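Long-range contacts in kinesin-like protein (Caenorhabditis elegans, PDB 5X3E), which is probably a microtubule-based motor of the kinesin-6 family that uses ATP, captured here in its nucleotide-free state: residues I36-R41 / M407-N412; G47-L52 / P413-Y418; V80-R85 / A428-T433; T362-I367 / A424-E429. All blocks are in the same frame, centred on the assembly; numbering follows the deposited sequence.

Interaction 1 (I36-R41 / M407-N412); sequences IEVVCR and MVICVN
Ile36 leads into the strand with its side chain fully extended (chi1 177°), so that CD1 comes to 4.5 Å from the CE methyl of Met407. At Glu37 the pairing begins: its carbonyl O accepts the N-H of Met407 at 2.9 Å, nearly along the C=O axis. The carboxylate of Glu37 turns to other partners, forming salt bridges with Arg99 and Arg406. Val38 lies alongside Met407 on one face of the sheet. Its CG1, anti to the backbone N, crosses obliquely to CG1 of Ile409 at 3.6 Å, while CG2 leans on CB of Met407. Val39 uses both backbone polar atoms toward the second strand: its N-H goes to Met407 O at 2.8 Å, and its O takes the N-H of Ile409 at 2.6 Å. On the other face, Val39 CG2 occupies the crowded position between N and carbonyl carbon and touches Val408 CG2 at 3.7 Å, the two valines side by side. Cys40 returns to the face of Val38, its SG (anti to N) reaching Val411 CG2 at 3.5 Å. Arg41 N donates to Ile409 O, and its own O receives Val411 N at 3.2 Å, with the donor 29° out of the carbonyl plane. The guanidinium end runs off to Thr129 and Gln93. Five backbone bonds thus join two parallel neighbours, 37-42 and 404-411, in the central sheet of a P-loop NTPase fold, where Cys410 touches what is probably the nucleotide-binding loop of this kinesin motor domain.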
loop_
_atom_site.group_PDB
_atom_site.type_symbol
_atom_site.label_atom_id
_atom_site.label_comp_id
_atom_site.label_asym_id
_atom_site.label_seq_id
_atom_site.Cartn_x
_atom_site.Cartn_y
_atom_site.Cartn_z
ATOM N N ILE A 36 -13.281 3.257 7.169
ATOM C CA ILE A 36 -11.932 2.842 7.521
ATOM C C ILE A 36 -12.012 1.783 8.614
ATOM O O ILE A 36 -12.822 1.881 9.548
ATOM C CB ILE A 36 -11.075 4.041 7.965
ATOM C CG1 ILE A 36 -9.689 3.557 8.406
ATOM C CG2 ILE A 36 -11.755 4.820 9.079
ATOM C CD1 ILE A 36 -8.751 4.662 8.815
ATOM N N GLU A 37 -11.195 0.744 8.482
ATOM C CA GLU A 37 -11.068 -0.277 9.509
ATOM C C GLU A 37 -9.634 -0.295 10.014
ATOM O O GLU A 37 -8.689 -0.134 9.235
ATOM C CB GLU A 37 -11.457 -1.663 8.982
ATOM C CG GLU A 37 -11.578 -2.713 10.076
ATOM C CD GLU A 37 -11.716 -4.129 9.543
ATOM O OE1 GLU A 37 -12.355 -4.952 10.230
ATOM O OE2 GLU A 37 -11.209 -4.417 8.437
ATOM N N VAL A 38 -9.480 -0.474 11.320
ATOM C CA VAL A 38 -8.173 -0.606 11.948
ATOM C C VAL A 38 -8.113 -1.972 12.611
ATOM O O VAL A 38 -8.980 -2.310 13.428
ATOM C CB VAL A 38 -7.909 0.508 12.971
ATOM C CG1 VAL A 38 -6.537 0.336 13.589
ATOM C CG2 VAL A 38 -8.023 1.865 12.306
ATOM N N VAL A 39 -7.098 -2.758 12.256
ATOM C CA VAL A 39 -6.883 -4.065 12.859
ATOM C C VAL A 39 -5.499 -4.065 13.491
ATOM O O VAL A 39 -4.643 -3.230 13.183
ATOM C CB VAL A 39 -7.023 -5.227 11.854
ATOM C CG1 VAL A 39 -8.341 -5.128 11.099
ATOM C CG2 VAL A 39 -5.835 -5.263 10.901
ATOM N N CYS A 40 -5.294 -5.005 14.403
ATOM C CA CYS A 40 -4.075 -5.069 15.192
ATOM C C CYS A 40 -3.524 -6.489 15.148
ATOM O O CYS A 40 -4.289 -7.459 15.175
ATOM C CB CYS A 40 -4.346 -4.621 16.634
ATOM S SG CYS A 40 -2.910 -4.628 17.714
ATOM N N ARG A 41 -2.199 -6.608 15.070
ATOM C CA ARG A 41 -1.539 -7.906 14.966
ATOM C C ARG A 41 -0.405 -7.987 15.976
ATOM O O ARG A 41 0.539 -7.192 15.919
ATOM C CB ARG A 41 -0.999 -8.162 13.558
ATOM C CG ARG A 41 -0.315 -9.510 13.452
ATOM C CD ARG A 41 0.384 -9.710 12.127
ATOM N NE ARG A 41 0.609 -11.129 11.873
ATOM C CZ ARG A 41 1.277 -11.605 10.829
ATOM N NH1 ARG A 41 1.794 -10.772 9.938
ATOM N NH2 ARG A 41 1.427 -12.914 10.679
ATOM N N MET A 407 -6.048 -0.039 8.158
ATOM C CA MET A 407 -4.791 0.136 8.867
ATOM C C MET A 407 -4.515 -1.093 9.723
ATOM O O MET A 407 -5.397 -1.571 10.449
ATOM C CB MET A 407 -4.817 1.397 9.736
ATOM C CG MET A 407 -3.537 1.611 10.528
ATOM S SD MET A 407 -3.110 3.354 10.709
ATOM C CE MET A 407 -4.745 4.077 10.774
ATOM N N VAL A 408 -3.296 -1.607 9.616
ATOM C CA VAL A 408 -2.845 -2.763 10.379
ATOM C C VAL A 408 -1.847 -2.265 11.414
ATOM O O VAL A 408 -0.711 -1.909 11.073
ATOM C CB VAL A 408 -2.221 -3.832 9.475
ATOM C CG1 VAL A 408 -1.744 -5.006 10.306
ATOM C CG2 VAL A 408 -3.221 -4.278 8.421
ATOM N N ILE A 409 -2.271 -2.214 12.673
ATOM C CA ILE A 409 -1.406 -1.807 13.774
ATOM C C ILE A 409 -0.640 -3.033 14.252
ATOM O O ILE A 409 -1.219 -3.950 14.835
ATOM C CB ILE A 409 -2.207 -1.179 14.920
ATOM C CG1 ILE A 409 -3.044 -0.010 14.410
ATOM C CG2 ILE A 409 -1.274 -0.712 16.027
ATOM C CD1 ILE A 409 -2.223 1.116 13.863
ATOM N N CYS A 410 0.665 -3.051 14.005
ATOM C CA CYS A 410 1.533 -4.102 14.515
ATOM C C CYS A 410 2.099 -3.663 15.861
ATOM O O CYS A 410 2.649 -2.562 15.975
ATOM C CB CYS A 410 2.664 -4.385 13.524
ATOM S SG CYS A 410 2.093 -5.007 11.914
ATOM N N VAL A 411 1.983 -4.519 16.873
ATOM C CA VAL A 411 2.455 -4.185 18.214
ATOM C C VAL A 411 3.218 -5.368 18.794
ATOM O O VAL A 411 2.872 -6.528 18.548
ATOM C CB VAL A 411 1.306 -3.773 19.158
ATOM C CG1 VAL A 411 0.722 -2.424 18.754
ATOM C CG2 VAL A 411 0.238 -4.827 19.173
ATOM N N ASN A 412 4.267 -5.070 19.563
ATOM C CA ASN A 412 5.038 -6.098 20.238
ATOM C C ASN A 412 4.586 -6.213 21.684
ATOM O O ASN A 412 4.604 -5.206 22.409
ATOM C CB ASN A 412 6.529 -5.784 20.172
ATOM C CG ASN A 412 7.397 -6.984 20.524
ATOM O OD1 ASN A 412 7.113 -7.719 21.469
ATOM N ND2 ASN A 412 8.451 -7.198 19.745
#

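Interaction 2 (G47-L52 / P413-Y418); sequences GSTPSL and PKPDDY
Ser51 points its side chain at the loop 413-418, and both CB and OG find partners there. CB sits at the edge of the Tyr418 ring, in the ring plane, 3.6 Å from CD1, and also touches CB of that tyrosine. From CB the hydroxyl turns into the crowded position between N and carbonyl carbon (chi1 61°), which brings OG to 3.2 Å from Lys414 O. Pro413 O is nearly as close to OG, so which acceptor the hydroxyl serves is not settled, and Asn421 adds a weak bond from its amide. The firm link is in the backbone: Ser51 N donates to Pro413 O at 2.7 Å, in the carbonyl plane and with an N-H...O angle of 167°. That same carbonyl takes a CA-H...O contact from Pro50 CA at 3.2 Å. Next along the chain, Leu52 CD1 rests on Pro413 CA at 3.6 Å. At the exposed end Pro415 crosses Thr49 at about a right angle, its CD 3.1 Å from Thr49 O and its CG 3.6 Å from Thr49 OG1. An alanine in place of Pro415 would remove CG and CD, and would probably loosen this end of the contact and let the turn before the helix flex more. The contact lies at the rim of the motor domain: the loop 47-52 leads into strand 52-54 of the small antiparallel sheet, the loop 413-418 leads from strand 404-411 into helix 418-424, and Tyr418 reaches Thr62 of strand 59-62.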
loop_
_atom_site.group_PDB
_atom_site.type_symbol
_atom_site.label_atom_id
_atom_site.label_comp_id
_atom_site.label_asym_id
_atom_site.label_seq_id
_atom_site.Cartn_x
_atom_site.Cartn_y
_atom_site.Cartn_z
ATOM N N GLY A 47 7.596 -14.506 26.514
ATOM C CA GLY A 47 7.848 -13.975 27.835
ATOM C C GLY A 47 6.671 -14.214 28.766
ATOM O O GLY A 47 5.593 -14.637 28.345
ATOM N N SER A 48 6.905 -13.948 30.054
ATOM C CA SER A 48 5.854 -14.056 31.060
ATOM C C SER A 48 5.199 -12.727 31.405
ATOM O O SER A 48 4.081 -12.728 31.930
ATOM C CB SER A 48 6.404 -14.675 32.347
ATOM O OG SER A 48 7.485 -13.909 32.850
ATOM N N THR A 49 5.866 -11.601 31.139
ATOM C CA THR A 49 5.344 -10.276 31.463
ATOM C C THR A 49 5.042 -9.521 30.175
ATOM O O THR A 49 5.929 -8.868 29.609
ATOM C CB THR A 49 6.331 -9.491 32.333
ATOM O OG1 THR A 49 7.521 -9.218 31.581
ATOM C CG2 THR A 49 6.686 -10.269 33.594
ATOM N N PRO A 50 3.812 -9.580 29.672
ATOM C CA PRO A 50 3.433 -8.832 28.470
ATOM C C PRO A 50 2.895 -7.446 28.791
ATOM O O PRO A 50 2.290 -7.209 29.837
ATOM C CB PRO A 50 2.338 -9.717 27.862
ATOM C CG PRO A 50 1.676 -10.314 29.066
ATOM C CD PRO A 50 2.736 -10.478 30.124
ATOM N N SER A 51 3.136 -6.509 27.872
ATOM C CA SER A 51 2.598 -5.166 28.052
ATOM C C SER A 51 1.157 -5.050 27.571
ATOM O O SER A 51 0.490 -4.061 27.895
ATOM C CB SER A 51 3.469 -4.134 27.330
ATOM O OG SER A 51 3.509 -4.376 25.936
ATOM N N LEU A 52 0.667 -6.028 26.811
ATOM C CA LEU A 52 -0.734 -6.065 26.414
ATOM C C LEU A 52 -1.119 -7.492 26.042
ATOM O O LEU A 52 -0.273 -8.313 25.677
ATOM C CB LEU A 52 -1.034 -5.086 25.264
ATOM C CG LEU A 52 -0.442 -5.124 23.845
ATOM C CD1 LEU A 52 1.082 -5.103 23.839
ATOM C CD2 LEU A 52 -0.974 -6.289 23.021
ATOM N N PRO A 413 4.166 -7.399 22.137
ATOM C CA PRO A 413 3.721 -7.549 23.533
ATOM C C PRO A 413 4.841 -7.447 24.554
ATOM O O PRO A 413 4.551 -7.477 25.758
ATOM C CB PRO A 413 3.092 -8.953 23.557
ATOM C CG PRO A 413 2.891 -9.327 22.114
ATOM C CD PRO A 413 3.986 -8.639 21.367
ATOM N N LYS A 414 6.096 -7.350 24.125
ATOM C CA LYS A 414 7.200 -7.257 25.069
ATOM C C LYS A 414 7.020 -6.029 25.960
ATOM O O LYS A 414 6.612 -4.967 25.474
ATOM C CB LYS A 414 8.535 -7.199 24.321
ATOM C CG LYS A 414 9.632 -8.037 24.969
ATOM C CD LYS A 414 10.858 -8.199 24.083
ATOM C CE LYS A 414 11.892 -9.099 24.757
ATOM N NZ LYS A 414 13.090 -9.332 23.903
ATOM N N PRO A 415 7.309 -6.133 27.262
ATOM C CA PRO A 415 7.105 -4.977 28.152
ATOM C C PRO A 415 7.991 -3.795 27.817
ATOM O O PRO A 415 7.716 -2.682 28.279
ATOM C CB PRO A 415 7.434 -5.545 29.538
ATOM C CG PRO A 415 8.434 -6.606 29.254
ATOM C CD PRO A 415 7.984 -7.240 27.961
ATOM N N ASP A 416 9.055 -4.008 27.042
ATOM C CA ASP A 416 9.912 -2.903 26.631
ATOM C C ASP A 416 9.157 -1.915 25.749
ATOM O O ASP A 416 9.363 -0.699 25.849
ATOM C CB ASP A 416 11.133 -3.449 25.898
ATOM C CG ASP A 416 12.066 -4.195 26.816
ATOM O OD1 ASP A 416 11.936 -4.031 28.047
ATOM O OD2 ASP A 416 12.906 -4.964 26.307
ATOM N N ASP A 417 8.280 -2.416 24.877
ATOM C CA ASP A 417 7.529 -1.585 23.946
ATOM C C ASP A 417 6.212 -1.080 24.525
ATOM O O ASP A 417 5.299 -0.759 23.757
ATOM C CB ASP A 417 7.252 -2.351 22.649
ATOM C CG ASP A 417 8.482 -2.499 21.775
ATOM O OD1 ASP A 417 9.587 -2.123 22.223
ATOM O OD2 ASP A 417 8.338 -3.000 20.637
ATOM N N TYR A 418 6.097 -0.986 25.850
ATOM C CA TYR A 418 4.822 -0.630 26.467
ATOM C C TYR A 418 4.362 0.761 26.039
ATOM O O TYR A 418 3.273 0.923 25.478
ATOM C CB TYR A 418 4.937 -0.702 27.991
ATOM C CG TYR A 418 3.692 -0.226 28.706
ATOM C CD1 TYR A 418 2.661 -1.104 29.001
ATOM C CD2 TYR A 418 3.539 1.110 29.067
ATOM C CE1 TYR A 418 1.523 -0.675 29.649
ATOM C CE2 TYR A 418 2.398 1.552 29.708
ATOM C CZ TYR A 418 1.392 0.657 29.997
ATOM O OH TYR A 418 0.258 1.098 30.639
#

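Interaction 3 (V80-R85 / A428-T433)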
loop_
_atom_site.group_PDB
_atom_site.type_symbol
_atom_site.label_atom_id
_atom_site.label_comp_id
_atom_site.label_asym_id
_atom_site.label_seq_id
_atom_site.Cartn_x
_atom_site.Cartn_y
_atom_site.Cartn_z
ATOM N N VAL A 80 -8.261 -0.333 27.541
ATOM C CA VAL A 80 -8.757 -1.398 26.679
ATOM C C VAL A 80 -9.087 -0.791 25.324
ATOM O O VAL A 80 -9.812 0.207 25.248
ATOM C CB VAL A 80 -9.992 -2.089 27.284
ATOM C CG1 VAL A 80 -10.564 -3.093 26.304
ATOM C CG2 VAL A 80 -9.626 -2.766 28.583
ATOM N N PHE A 81 -8.556 -1.385 24.262
ATOM C CA PHE A 81 -8.719 -0.851 22.919
ATOM C C PHE A 81 -9.515 -1.825 22.064
ATOM O O PHE A 81 -9.299 -3.039 22.123
ATOM C CB PHE A 81 -7.363 -0.571 22.282
ATOM C CG PHE A 81 -6.589 0.504 22.975
ATOM C CD1 PHE A 81 -5.564 0.183 23.847
ATOM C CD2 PHE A 81 -6.897 1.837 22.769
ATOM C CE1 PHE A 81 -4.848 1.174 24.489
ATOM C CE2 PHE A 81 -6.186 2.833 23.405
ATOM C CZ PHE A 81 -5.161 2.501 24.267
ATOM N N ARG A 82 -10.416 -1.283 21.252
ATOM C CA ARG A 82 -11.274 -2.079 20.390
ATOM C C ARG A 82 -10.883 -1.859 18.935
ATOM O O ARG A 82 -10.813 -0.716 18.470
ATOM C CB ARG A 82 -12.747 -1.725 20.611
ATOM C CG ARG A 82 -13.712 -2.608 19.846
ATOM C CD ARG A 82 -15.146 -2.365 20.293
ATOM N NE ARG A 82 -16.094 -3.192 19.551
ATOM C CZ ARG A 82 -16.410 -4.439 19.887
ATOM N NH1 ARG A 82 -17.281 -5.129 19.161
ATOM N NH2 ARG A 82 -15.852 -4.999 20.952
ATOM N N PHE A 83 -10.636 -2.952 18.223
ATOM C CA PHE A 83 -10.315 -2.926 16.806
ATOM C C PHE A 83 -11.316 -3.787 16.049
ATOM O O PHE A 83 -12.055 -4.582 16.636
ATOM C CB PHE A 83 -8.891 -3.436 16.551
ATOM C CG PHE A 83 -7.827 -2.634 17.232
ATOM C CD1 PHE A 83 -7.307 -1.500 16.634
ATOM C CD2 PHE A 83 -7.347 -3.014 18.474
ATOM C CE1 PHE A 83 -6.324 -0.762 17.259
ATOM C CE2 PHE A 83 -6.366 -2.280 19.104
ATOM C CZ PHE A 83 -5.856 -1.150 18.495
ATOM N N GLY A 84 -11.333 -3.630 14.727
ATOM C CA GLY A 84 -12.187 -4.469 13.908
ATOM C C GLY A 84 -11.831 -5.938 13.981
ATOM O O GLY A 84 -12.693 -6.790 13.740
ATOM N N ARG A 85 -10.583 -6.251 14.322
ATOM C CA ARG A 85 -10.094 -7.617 14.449
ATOM C C ARG A 85 -8.721 -7.564 15.103
ATOM O O ARG A 85 -7.928 -6.666 14.806
ATOM C CB ARG A 85 -10.015 -8.310 13.079
ATOM C CG ARG A 85 -9.256 -9.633 13.095
ATOM C CD ARG A 85 -10.043 -10.732 13.808
ATOM N NE ARG A 85 -9.255 -11.953 13.959
ATOM C CZ ARG A 85 -9.164 -12.925 13.055
ATOM N NH1 ARG A 85 -9.817 -12.840 11.900
ATOM N NH2 ARG A 85 -8.409 -13.987 13.310
ATOM N N ALA A 428 -7.039 3.111 17.666
ATOM C CA ALA A 428 -8.170 2.208 17.827
ATOM C C ALA A 428 -9.480 2.917 17.515
ATOM O O ALA A 428 -9.629 4.125 17.725
ATOM C CB ALA A 428 -8.203 1.633 19.242
ATOM N N GLU A 429 -10.420 2.144 16.967
ATOM C CA GLU A 429 -11.727 2.681 16.612
ATOM C C GLU A 429 -12.407 3.314 17.823
ATOM O O GLU A 429 -13.054 4.360 17.705
ATOM C CB GLU A 429 -12.579 1.573 15.987
ATOM C CG GLU A 429 -11.741 0.716 15.029
ATOM C CD GLU A 429 -12.541 -0.035 13.973
ATOM O OE1 GLU A 429 -11.904 -0.684 13.123
ATOM O OE2 GLU A 429 -13.790 -0.027 14.010
ATOM N N GLU A 430 -12.255 2.703 18.996
ATOM C CA GLU A 430 -12.731 3.279 20.247
ATOM C C GLU A 430 -11.910 2.720 21.404
ATOM O O GLU A 430 -11.256 1.683 21.273
ATOM C CB GLU A 430 -14.226 3.014 20.437
ATOM C CG GLU A 430 -14.586 1.545 20.524
ATOM C CD GLU A 430 -15.829 1.298 21.351
ATOM O OE1 GLU A 430 -15.918 1.844 22.472
ATOM O OE2 GLU A 430 -16.714 0.552 20.879
ATOM N N SER A 431 -11.949 3.419 22.541
ATOM C CA SER A 431 -11.087 3.079 23.668
ATOM C C SER A 431 -11.851 3.114 24.986
ATOM O O SER A 431 -12.765 3.923 25.172
ATOM C CB SER A 431 -9.890 4.037 23.749
ATOM O OG SER A 431 -10.327 5.364 23.993
ATOM N N GLN A 432 -11.451 2.227 25.909
ATOM C CA GLN A 432 -12.075 2.081 27.222
ATOM C C GLN A 432 -11.001 1.982 28.304
ATOM O O GLN A 432 -9.949 1.373 28.088
ATOM C CB GLN A 432 -12.977 0.835 27.261
ATOM C CG GLN A 432 -14.082 0.830 26.205
ATOM C CD GLN A 432 -13.753 -0.043 25.002
ATOM O OE1 GLN A 432 -12.599 -0.414 24.786
ATOM N NE2 GLN A 432 -14.769 -0.367 24.211
ATOM N N THR A 433 -11.265 2.578 29.471
ATOM C CA THR A 433 -10.256 2.764 30.513
ATOM C C THR A 433 -10.584 1.979 31.780
ATOM O O THR A 433 -11.739 1.938 32.218
ATOM C CB THR A 433 -10.093 4.246 30.851
ATOM O OG1 THR A 433 -11.335 4.774 31.334
ATOM C CG2 THR A 433 -9.657 5.006 29.612
#
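Val80 O has one hydrogen bond and one weaker contact: Gln432 N donates to it at 2.7 Å, nearly along the C=O axis, and Ser431 CA brings a CA-H...O contact at 3.5 Å. In return Val80 N gives its hydrogen to Gln432 O, which closes the two-bond ring of an antiparallel hydrogen-bonded pair. The Gln432 chain bends at chi2 (101°) back over Val80 and brings OE1 to 2.9 Å from Val80 O; both are acceptors, so this is no hydrogen bond, and at this resolution it carries little weight. Two residues on, Arg82 N bonds to Glu430 O at 3.1 Å. Beyond it the pairing frays, since Glu429 N reaches Arg82 O only as a weak bond. The side chains of Arg82 and Glu430 run side by side, pointing the same way, but their charges stay apart: Arg82 NE lies 4.0 Å from Glu430 OE2, with guanidinium and carboxylate planes 69° apart, too far for a salt bridge. On the side of Phe81 and Ser431, the apolar contacts gather round Ala428 CB, from the loop just before the strand. It sits over one face of the Phe83 ring, a CH-pi contact 4.0 Å from the ring centroid, and also meets Phe81 CD2 at 3.8 Å. Ser431 CB touches the same ring atom. Strand 430-433 is thereby added as the outermost strand beside 79-82 in the four-stranded antiparallel sheet; 79-82 pairs on its other side with 59-62, Phe81 and Phe83 pack on Leu425, and Glu429 OE1 accepts Val38 N from strand 37-42.

Interaction 4 (T362-I367 / A424-E429); sequences TLRQCI and ALAFAE
Phe427 sets CG anti to its carbonyl carbon (chi1 -81°) and so swings its ring toward the long helix 350-375, while Ile367 puts CG1 in the crowded position between N and carbonyl carbon (chi1 84°) and Arg364 folds its chain at chi3 (-39°). This is the packing of a central helix of the kinesin motor domain, one consistent with the switch II helix, against the turn that follows helix 418-424. The aliphatic part of Arg364 crosses the aromatic at about a right angle and lies over one face: CG is 3.9 Å from the Phe427 ring centroid, a CH-pi contact offset toward the rim. Farther out, the chain bends back so that Arg364 NH1 comes to 4.0 Å from Phe427 CE2 and also nears Ala426 CB. From the helix backbone, Arg364 CA sits 3.6 Å from Phe427 CE1. Tyr119 meets the ring edge-to-face, and Met407 and Ile409 of strand 404-411 touch it too, so the phenylalanine is wedged between helix and sheet. An alanine in place of Phe427 would remove the whole ring and would probably leave Arg364, Ile367 and the sheet residues without their shared apolar partner, weakening the hold of this turn on the helix. At the ring edge, in its plane, Ile367 CD1 meets Phe427 CD1 at 3.6 Å.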
loop_
_atom_site.group_PDB
_atom_site.type_symbol
_atom_site.label_atom_id
_atom_site.label_comp_id
_atom_site.label_asym_id
_atom_site.label_seq_id
_atom_site.Cartn_x
_atom_site.Cartn_y
_atom_site.Cartn_z
ATOM N N THR A 362 -0.094 13.688 12.026
ATOM C CA THR A 362 -1.065 14.182 11.053
ATOM C C THR A 362 -1.965 13.060 10.551
ATOM O O THR A 362 -3.163 13.271 10.316
ATOM C CB THR A 362 -0.342 14.843 9.878
ATOM O OG1 THR A 362 0.575 15.828 10.368
ATOM C CG2 THR A 362 -1.338 15.496 8.942
ATOM N N LEU A 363 -1.398 11.869 10.354
ATOM C CA LEU A 363 -2.194 10.720 9.935
ATOM C C LEU A 363 -3.259 10.382 10.970
ATOM O O LEU A 363 -4.422 10.143 10.624
ATOM C CB LEU A 363 -1.287 9.515 9.692
ATOM C CG LEU A 363 -1.972 8.237 9.208
ATOM C CD1 LEU A 363 -2.734 8.495 7.921
ATOM C CD2 LEU A 363 -0.951 7.126 9.030
ATOM N N ARG A 364 -2.873 10.358 12.251
ATOM C CA ARG A 364 -3.831 10.108 13.323
ATOM C C ARG A 364 -4.978 11.108 13.274
ATOM O O ARG A 364 -6.153 10.721 13.246
ATOM C CB ARG A 364 -3.125 10.160 14.682
ATOM C CG ARG A 364 -3.615 9.130 15.704
ATOM C CD ARG A 364 -3.253 9.531 17.134
ATOM N NE ARG A 364 -1.924 10.137 17.222
ATOM C CZ ARG A 364 -0.803 9.473 17.481
ATOM N NH1 ARG A 364 -0.835 8.161 17.683
ATOM N NH2 ARG A 364 0.355 10.120 17.534
ATOM N N GLN A 365 -4.649 12.405 13.262
ATOM C CA GLN A 365 -5.674 13.441 13.204
ATOM C C GLN A 365 -6.573 13.264 11.986
ATOM O O GLN A 365 -7.790 13.474 12.067
ATOM C CB GLN A 365 -5.016 14.825 13.188
ATOM C CG GLN A 365 -4.102 15.095 14.370
ATOM C CD GLN A 365 -3.295 16.371 14.206
ATOM O OE1 GLN A 365 -3.572 17.184 13.323
ATOM N NE2 GLN A 365 -2.290 16.551 15.057
ATOM N N CYS A 366 -5.995 12.871 10.851
ATOM C CA CYS A 366 -6.775 12.788 9.622
ATOM C C CYS A 366 -7.772 11.633 9.647
ATOM O O CYS A 366 -8.919 11.802 9.217
ATOM C CB CYS A 366 -5.847 12.697 8.415
ATOM S SG CYS A 366 -5.106 14.297 7.999
ATOM N N ILE A 367 -7.375 10.457 10.146
ATOM C CA ILE A 367 -8.347 9.362 10.197
ATOM C C ILE A 367 -9.406 9.623 11.259
ATOM O O ILE A 367 -10.520 9.094 11.160
ATOM C CB ILE A 367 -7.706 7.974 10.447
ATOM C CG1 ILE A 367 -7.488 7.732 11.936
ATOM C CG2 ILE A 367 -6.403 7.803 9.677
ATOM C CD1 ILE A 367 -7.290 6.285 12.285
ATOM N N ALA A 424 0.546 3.449 19.504
ATOM C CA ALA A 424 0.113 2.649 18.363
ATOM C C ALA A 424 -1.335 2.210 18.516
ATOM O O ALA A 424 -2.073 2.124 17.527
ATOM C CB ALA A 424 1.025 1.435 18.193
ATOM N N LEU A 425 -1.755 1.912 19.744
ATOM C CA LEU A 425 -3.132 1.510 19.996
ATOM C C LEU A 425 -4.083 2.696 20.064
ATOM O O LEU A 425 -5.298 2.489 20.116
ATOM C CB LEU A 425 -3.219 0.696 21.292
ATOM C CG LEU A 425 -2.452 -0.630 21.353
ATOM C CD1 LEU A 425 -2.485 -1.198 22.756
ATOM C CD2 LEU A 425 -2.997 -1.639 20.366
ATOM N N ALA A 426 -3.563 3.926 20.080
ATOM C CA ALA A 426 -4.423 5.103 20.018
ATOM C C ALA A 426 -5.166 5.215 18.692
ATOM O O ALA A 426 -6.161 5.942 18.613
ATOM C CB ALA A 426 -3.600 6.370 20.256
ATOM N N PHE A 427 -4.707 4.512 17.652
ATOM C CA PHE A 427 -5.428 4.441 16.386
ATOM C C PHE A 427 -6.714 3.631 16.483
ATOM O O PHE A 427 -7.398 3.473 15.466
ATOM C CB PHE A 427 -4.528 3.842 15.304
ATOM C CG PHE A 427 -3.567 4.825 14.693
ATOM C CD1 PHE A 427 -3.994 5.735 13.740
ATOM C CD2 PHE A 427 -2.232 4.832 15.063
ATOM C CE1 PHE A 427 -3.112 6.631 13.169
ATOM C CE2 PHE A 427 -1.345 5.730 14.497
ATOM C CZ PHE A 427 -1.785 6.629 13.549
ATOM N N ALA A 428 -7.039 3.111 17.666
ATOM C CA ALA A 428 -8.170 2.208 17.827
ATOM C C ALA A 428 -9.480 2.917 17.515
ATOM O O ALA A 428 -9.629 4.125 17.725
ATOM C CB ALA A 428 -8.203 1.633 19.242
ATOM N N GLU A 429 -10.420 2.144 16.967
ATOM C CA GLU A 429 -11.727 2.681 16.612
ATOM C C GLU A 429 -12.407 3.314 17.823
ATOM O O GLU A 429 -13.054 4.360 17.705
ATOM C CB GLU A 429 -12.579 1.573 15.987
ATOM C CG GLU A 429 -11.741 0.716 15.029
ATOM C CD GLU A 429 -12.541 -0.035 13.973
ATOM O OE1 GLU A 429 -11.904 -0.684 13.123
ATOM O OE2 GLU A 429 -13.790 -0.027 14.010
#

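Overall arrangement
Interactions 1, 3 and 4 cluster tightly, with centres about 10 to 11 Å apart, and all three touch one another; interaction 2 lies outward, about 17 Å from interaction 1, centre to centre, at the far end of the same strand pair. Along the chain, 36-41, 47-52 and 80-85 come early, 362-367 follows, and then 407-412, 413-418 and 424-433 run almost without a break. The last portion of the motor domain therefore crosses the central sheet, skirts its rim, packs on helix 350-375 and ends in the small antiparallel sheet. It brings the modelled end of the chain, near where a kinesin neck linker would be expected to extend, alongside strand 79-82.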